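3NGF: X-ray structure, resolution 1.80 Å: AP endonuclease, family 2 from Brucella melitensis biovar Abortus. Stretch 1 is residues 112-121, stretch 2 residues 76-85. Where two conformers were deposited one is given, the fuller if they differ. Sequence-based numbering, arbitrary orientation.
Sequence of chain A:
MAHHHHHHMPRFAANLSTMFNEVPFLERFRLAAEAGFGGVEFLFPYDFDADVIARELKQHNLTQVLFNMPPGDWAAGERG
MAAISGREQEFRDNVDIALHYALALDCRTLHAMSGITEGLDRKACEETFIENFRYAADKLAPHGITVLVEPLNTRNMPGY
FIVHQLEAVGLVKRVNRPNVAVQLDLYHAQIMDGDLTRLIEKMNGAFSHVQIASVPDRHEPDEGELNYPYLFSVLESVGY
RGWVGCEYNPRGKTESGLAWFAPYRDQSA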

# COMPACT_ATOMS: atom_id res chain seq x y z
N ALA A 112 0.34 6.32 -4.66
CA ALA A 112 1.10 7.55 -4.93
C ALA A 112 1.48 8.21 -3.61
O ALA A 112 0.60 8.72 -2.91
CB ALA A 112 0.27 8.49 -5.78
N MET A 113 2.76 8.21 -3.29
CA MET A 113 3.27 8.81 -2.05
C MET A 113 3.24 10.35 -2.13
O MET A 113 3.41 10.94 -3.21
CB MET A 113 4.68 8.31 -1.76
CG MET A 113 4.76 6.77 -1.55
SD MET A 113 6.35 6.33 -0.84
CE MET A 113 6.17 6.87 0.84
N SER A 114 3.04 10.98 -0.98
CA SER A 114 2.78 12.42 -0.93
C SER A 114 3.98 13.30 -0.58
O SER A 114 4.04 14.47 -0.99
CB SER A 114 1.62 12.74 0.03
OG SER A 114 0.36 12.44 -0.56
N GLY A 115 4.91 12.77 0.21
CA GLY A 115 6.12 13.51 0.59
C GLY A 115 6.07 13.98 2.03
O GLY A 115 5.01 13.99 2.66
N ILE A 116 7.24 14.36 2.52
CA ILE A 116 7.40 15.08 3.78
C ILE A 116 7.09 16.56 3.49
O ILE A 116 7.86 17.22 2.75
CB ILE A 116 8.85 14.96 4.33
CG1 ILE A 116 9.26 13.49 4.51
CG2 ILE A 116 9.02 15.75 5.64
CD1 ILE A 116 8.35 12.71 5.40
N THR A 117 6.01 17.07 4.09
CA THR A 117 5.51 18.43 3.84
C THR A 117 5.60 19.38 5.05
O THR A 117 5.12 20.52 4.98
CB THR A 117 4.07 18.38 3.36
OG1 THR A 117 3.27 17.67 4.32
CG2 THR A 117 4.01 17.68 1.99
N GLU A 118 6.20 18.91 6.14
CA GLU A 118 6.42 19.74 7.32
C GLU A 118 7.21 20.98 6.91
O GLU A 118 8.19 20.88 6.18
CB GLU A 118 7.21 18.96 8.38
CG GLU A 118 7.61 19.79 9.60
CD GLU A 118 6.42 20.26 10.41
OE1 GLU A 118 5.27 19.98 9.99
OE2 GLU A 118 6.62 20.90 11.46
N GLY A 119 6.76 22.15 7.36
CA GLY A 119 7.42 23.42 7.00
C GLY A 119 6.98 24.01 5.67
O GLY A 119 7.41 25.11 5.29
N LEU A 120 6.12 23.30 4.94
CA LEU A 120 5.49 23.86 3.75
C LEU A 120 4.10 24.39 4.09
O LEU A 120 3.52 24.02 5.12
CB LEU A 120 5.41 22.83 2.63
CG LEU A 120 6.73 22.23 2.11
CD1 LEU A 120 6.43 21.29 0.91
CD2 LEU A 120 7.73 23.32 1.71
N ASP A 121 3.59 25.28 3.25
CA ASP A 121 2.24 25.81 3.42
C ASP A 121 1.19 24.71 3.17
O ASP A 121 1.16 24.09 2.10
CB ASP A 121 2.01 27.01 2.49
CG ASP A 121 0.62 27.59 2.61
OD1 ASP A 121 0.34 28.32 3.59
OD2 ASP A 121 -0.21 27.29 1.73
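Stretch 2 76-85: AGERGMAAIS

The most unusual feature of this contact is a pair of glycines pressed together at its centre, Gly-115 and Gly-80, with the CA of Gly-115 4.1 Å from the CA of Gly-80. Both have positive phi, 107/165 for Gly-115 and 102/168 for Gly-80, and at these angles a CB would be jammed against the carbonyl O of the preceding residue. The partner stretch adds a second constraint: a CB built ideally on Gly-80 would clash with Met-113 CB, and one built on Gly-115 would clash with Gly-80 O. Without side chains the backbones close up, so that Gly-115 CA comes to 3.1 Å from Gly-80 O and, in a CA-H...O contact, to 3.2 Å from Arg-79 O.

Neither stretch forms a regular helix or strand, so the packing is best followed residue by residue. Between Ser-114 and Ile-116 the partners step backward along stretch 2: Ser-114 CA lies 4.3 Å from Ala-82 CA, Gly-115 pairs with Gly-80, and Ile-116 CG1 lies 4.2 Å from Arg-79 CG. The turn of stretch 2 then supplies Ala-83 and Ile-84 to Thr-117 and Leu-120, so no single direction describes the contact.

Stretch 2 is held by its amides. Met-81 to Ile-84 form a type I turn; the first two NH groups of the turn share Met-113 O, the third takes Ser-114 O, and the fourth closes the turn, Ile-84 N to Met-81 O at 3.0 Å. Ala-82 N donates to Met-113 O at 3.2 Å with an angle of 156° at the hydrogen, and Ala-83 N donates to Ser-114 O at 2.9 Å and 158°. Met-81 N to Met-113 O, at 3.5 Å and 120°, is a weak bond. Water joins in: one molecule accepts from Arg-79 N and Ile-116 N, each at 3.0 Å, and donates to Gly-80 O at 3.2 Å, tying the two backbones beside the glycine pair.

Side chains add apolar contacts to these backbone bonds. Met-113 CB rests 3.6 Å from Gly-80 CA, while its CE reaches to 4.2 Å from Arg-79 CB. Ala-83 points toward stretch 1, its CB 4.0 Å from Ser-114 CB and 3.9 Å from Thr-117 CG2. Beyond it, Leu-120 ends a type II turn that begins at Thr-117, in which Leu-120 N bonds to Thr-117 O at 3.0 Å; Leu-120 CD1 meets Ile-84 CG2 at 4.3 Å, an apolar contact. Altogether 533 Å² is buried, summed over both stretches.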

# COMPACT_ATOMS: atom_id res chain seq x y z
N ALA A 76 18.13 10.19 -0.32
CA ALA A 76 18.23 11.54 0.26
C ALA A 76 17.10 11.90 1.23
O ALA A 76 17.00 13.05 1.66
CB ALA A 76 18.32 12.59 -0.85
N GLY A 77 16.25 10.93 1.58
CA GLY A 77 15.15 11.16 2.53
C GLY A 77 13.79 11.50 1.92
O GLY A 77 12.84 11.75 2.66
N GLU A 78 13.69 11.53 0.59
CA GLU A 78 12.39 11.82 -0.05
C GLU A 78 11.41 10.65 0.09
O GLU A 78 11.79 9.49 -0.01
CB GLU A 78 12.56 12.23 -1.53
CG GLU A 78 13.51 13.39 -1.68
CD GLU A 78 13.43 14.12 -3.01
OE1 GLU A 78 13.10 13.50 -4.04
OE2 GLU A 78 13.76 15.32 -3.02
N ARG A 79 10.15 10.98 0.37
CA ARG A 79 9.09 9.99 0.60
C ARG A 79 7.87 10.35 -0.24
O ARG A 79 6.74 10.39 0.24
CB ARG A 79 8.74 9.97 2.09
CG ARG A 79 9.93 9.66 2.98
CD ARG A 79 10.33 8.20 2.82
NE ARG A 79 11.43 7.80 3.70
CZ ARG A 79 12.72 7.80 3.37
NH1 ARG A 79 13.15 8.21 2.17
NH2 ARG A 79 13.62 7.40 4.27
N GLY A 80 8.10 10.58 -1.54
CA GLY A 80 7.02 10.94 -2.46
C GLY A 80 7.01 12.44 -2.75
O GLY A 80 7.68 13.20 -2.08
N MET A 81 6.25 12.85 -3.75
CA MET A 81 6.15 14.27 -4.08
C MET A 81 4.75 14.74 -4.46
O MET A 81 4.58 15.90 -4.85
CB MET A 81 7.09 14.58 -5.23
CG MET A 81 6.62 13.96 -6.52
SD MET A 81 8.02 13.73 -7.61
CE MET A 81 8.91 12.41 -6.78
N ALA A 82 3.75 13.87 -4.33
CA ALA A 82 2.36 14.22 -4.76
C ALA A 82 1.85 15.51 -4.13
O ALA A 82 1.09 16.24 -4.78
CB ALA A 82 1.36 13.10 -4.51
N ALA A 83 2.29 15.83 -2.91
CA ALA A 83 1.81 17.04 -2.21
C ALA A 83 2.82 18.18 -2.18
O ALA A 83 2.67 19.09 -1.38
CB ALA A 83 1.37 16.69 -0.76
N ILE A 84 3.84 18.15 -3.03
CA ILE A 84 4.90 19.18 -3.00
C ILE A 84 4.82 20.09 -4.21
O ILE A 84 5.18 19.70 -5.33
CB ILE A 84 6.30 18.54 -2.88
CG1 ILE A 84 6.41 17.75 -1.57
CG2 ILE A 84 7.38 19.60 -2.93
CD1 ILE A 84 7.78 17.08 -1.34
N SER A 85 4.36 21.32 -3.98
CA SER A 85 4.24 22.30 -5.06
C SER A 85 5.55 22.46 -5.80
O SER A 85 6.63 22.51 -5.18
CB SER A 85 3.80 23.65 -4.52
OG SER A 85 3.64 24.58 -5.58
O HOH W 1 9.42 13.87 0.50
O HOH W 2 5.30 10.42 -5.30